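Local structure of YECBM32 (Yersinia enterocolitica, 2JDA) at residues 82-87 with 112-117. The protein binds polygalacturonic acid, the backbone of pectin, as a periplasmic carbohydrate-binding module that carries a calcium ion. Numbering follows the deposited sequence.
Sequences KNWQPL and YIKLDT
The indole of Trp84 reaches across to Lys114 and Tyr112, and side chains make nearly all of the contact. Strands 85-92 and 112-120 belong to one antiparallel sheet of the beta-sandwich expected of an F5/8 type C (discoidin-like) domain and a family 32 carbohydrate-binding module. They are not neighbours in it: strand 71-78 runs between them, consistent with 8.5 Å from Trp84 CA to Lys114 CA, too far for direct backbone pairing. Tyr77 and Ser78 of that middle strand pair through their backbones with Gln85 and Tyr112, and Phe76 with Lys114, consistent with a middle strand that spaces the outer two, a gap the indole spans on one face of the sheet.

The apolar part lies at the six-membered ring. Lys114 CB sits over one face, 3.6 Å from Trp84 CZ3, while Tyr112 CB approaches obliquely, 3.7 Å from Trp84 CH2. Tyr112 CG lies anti to the carbonyl carbon (chi1 -56°) and the phenol leads away, leaving CB to touch.

The cationic part lies at the five-membered ring. Lys114 begins extended, CG anti to the backbone N (chi1 -178°), then bends at chi3 and chi4, which carries its end across the indole face. Lys114 CE stands 3.8 Å from the centroid of the Trp84 five-membered ring, a CH-pi contact, and Lys114 NZ follows at 4.7 Å from that centroid, only 8° off the ring normal, a cation-pi arrangement.

The same ammonium group forms a salt bridge within its strand: Lys114 NZ lies 2.7 Å from Asp116 OD1, meeting the syn lone pair of that oxygen. It also hydrogen-bonds a glycerol, probably from the crystallisation liquor.

Carboxylate and indole face together thus place the lysine end, and the nearby negative charge would probably favour its protonated form.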
loop_
_atom_site.group_PDB
_atom_site.type_symbol
_atom_site.label_atom_id
_atom_site.label_comp_id
_atom_site.label_asym_id
_atom_site.label_seq_id
_atom_site.Cartn_x
_atom_site.Cartn_y
_atom_site.Cartn_z
ATOM N N LYS A 82 2.682 6.851 15.649
ATOM C CA LYS A 82 4.035 6.940 16.229
ATOM C C LYS A 82 4.602 5.586 16.631
ATOM O O LYS A 82 5.831 5.365 16.585
ATOM C CB LYS A 82 3.992 7.847 17.478
ATOM C CG LYS A 82 3.487 9.262 17.250
ATOM C CD LYS A 82 3.644 10.090 18.544
ATOM C CE LYS A 82 3.373 11.604 18.324
ATOM N NZ LYS A 82 2.470 11.868 17.137
ATOM N N ASN A 83 3.726 4.669 17.030
ATOM C CA ASN A 83 4.115 3.343 17.512
ATOM C C ASN A 83 3.437 2.345 16.590
ATOM O O ASN A 83 2.225 2.340 16.460
ATOM C CB ASN A 83 3.673 3.157 18.964
ATOM C CG ASN A 83 4.467 4.010 19.898
ATOM O OD1 ASN A 83 5.609 3.687 20.167
ATOM N ND2 ASN A 83 3.881 5.112 20.370
ATOM N N TRP A 84 4.240 1.510 15.961
ATOM C CA TRP A 84 3.817 0.651 14.880
ATOM C C TRP A 84 3.966 -0.811 15.250
ATOM O O TRP A 84 4.943 -1.217 15.899
ATOM C CB TRP A 84 4.661 0.947 13.625
ATOM C CG TRP A 84 4.532 2.366 13.159
ATOM C CD1 TRP A 84 5.340 3.403 13.477
ATOM C CD2 TRP A 84 3.457 2.931 12.373
ATOM N NE1 TRP A 84 4.871 4.562 12.926
ATOM C CE2 TRP A 84 3.699 4.309 12.272
ATOM C CE3 TRP A 84 2.314 2.408 11.730
ATOM C CZ2 TRP A 84 2.863 5.156 11.556
ATOM C CZ3 TRP A 84 1.485 3.252 11.043
ATOM C CH2 TRP A 84 1.767 4.605 10.963
ATOM N N GLN A 85 3.005 -1.608 14.769
ATOM C CA GLN A 85 3.043 -3.054 14.808
ATOM C C GLN A 85 2.964 -3.626 13.407
ATOM O O GLN A 85 2.240 -3.104 12.555
ATOM C CB GLN A 85 1.901 -3.595 15.651
ATOM C CG GLN A 85 2.089 -3.318 17.154
ATOM C CD GLN A 85 1.058 -4.104 17.966
ATOM O OE1 GLN A 85 -0.023 -3.637 18.095
ATOM N NE2 GLN A 85 1.372 -5.351 18.352
ATOM N N PRO A 86 3.699 -4.682 13.123
ATOM C CA PRO A 86 3.660 -5.244 11.789
ATOM C C PRO A 86 2.443 -6.087 11.525
ATOM O O PRO A 86 2.067 -6.937 12.384
ATOM C CB PRO A 86 4.909 -6.090 11.735
ATOM C CG PRO A 86 5.101 -6.474 13.092
ATOM C CD PRO A 86 4.653 -5.385 13.990
ATOM N N LEU A 87 1.873 -5.909 10.330
ATOM C CA LEU A 87 0.974 -6.916 9.770
ATOM C C LEU A 87 1.758 -7.982 9.064
ATOM O O LEU A 87 1.390 -9.167 9.172
ATOM C CB LEU A 87 0.011 -6.336 8.791
ATOM C CG LEU A 87 -1.123 -5.480 9.298
ATOM C CD1 LEU A 87 -1.991 -4.964 8.146
ATOM C CD2 LEU A 87 -1.990 -6.267 10.334
ATOM N N TYR A 112 -4.129 4.185 11.320
ATOM C CA TYR A 112 -3.085 4.416 10.338
ATOM C C TYR A 112 -2.544 3.088 9.832
ATOM O O TYR A 112 -2.309 2.133 10.612
ATOM C CB TYR A 112 -1.898 5.183 10.899
ATOM C CG TYR A 112 -2.258 6.512 11.526
ATOM C CD1 TYR A 112 -2.198 7.697 10.809
ATOM C CD2 TYR A 112 -2.585 6.599 12.870
ATOM C CE1 TYR A 112 -2.518 8.899 11.417
ATOM C CE2 TYR A 112 -2.885 7.813 13.463
ATOM C CZ TYR A 112 -2.840 8.965 12.721
ATOM O OH TYR A 112 -3.151 10.193 13.317
ATOM N N ILE A 113 -2.308 3.053 8.524
ATOM C CA ILE A 113 -1.626 1.940 7.873
ATOM C C ILE A 113 -0.428 2.526 7.176
ATOM O O ILE A 113 -0.572 3.436 6.379
ATOM C CB ILE A 113 -2.565 1.187 6.879
ATOM C CG1 ILE A 113 -3.785 0.565 7.617
ATOM C CG2 ILE A 113 -1.775 0.152 6.057
ATOM C CD1 ILE A 113 -3.424 -0.655 8.421
ATOM N N LYS A 114 0.741 1.948 7.384
ATOM C CA LYS A 114 1.970 2.432 6.745
ATOM C C LYS A 114 2.627 1.314 5.996
ATOM O O LYS A 114 2.832 0.245 6.554
ATOM C CB LYS A 114 2.903 3.057 7.769
ATOM C CG LYS A 114 4.199 3.643 7.138
ATOM C CD LYS A 114 4.986 4.454 8.182
ATOM C CE LYS A 114 5.680 3.667 9.269
ATOM N NZ LYS A 114 7.127 3.363 8.977
ATOM N N LEU A 115 2.984 1.547 4.737
ATOM C CA LEU A 115 3.795 0.631 3.964
ATOM C C LEU A 115 5.199 1.190 3.894
ATOM O O LEU A 115 5.392 2.329 3.468
ATOM C CB LEU A 115 3.267 0.430 2.544
ATOM C CG LEU A 115 2.105 -0.545 2.395
ATOM C CD1 LEU A 115 0.888 -0.003 3.026
ATOM C CD2 LEU A 115 1.835 -0.810 0.938
ATOM N N ASP A 116 6.174 0.405 4.343
ATOM C CA ASP A 116 7.581 0.721 4.148
ATOM C C ASP A 116 7.973 -0.069 2.896
ATOM O O ASP A 116 7.730 -1.283 2.818
ATOM C CB ASP A 116 8.434 0.291 5.330
ATOM C CG ASP A 116 8.116 1.030 6.621
ATOM O OD1 ASP A 116 7.388 2.092 6.612
ATOM O OD2 ASP A 116 8.545 0.572 7.724
ATOM N N THR A 117 8.542 0.593 1.901
ATOM C CA THR A 117 8.769 -0.016 0.592
ATOM C C THR A 117 10.261 0.015 0.278
ATOM O O THR A 117 10.994 0.908 0.696
ATOM C CB THR A 117 7.971 0.682 -0.520
ATOM O OG1 THR A 117 8.396 2.038 -0.665
ATOM C CG2 THR A 117 6.486 0.742 -0.184
#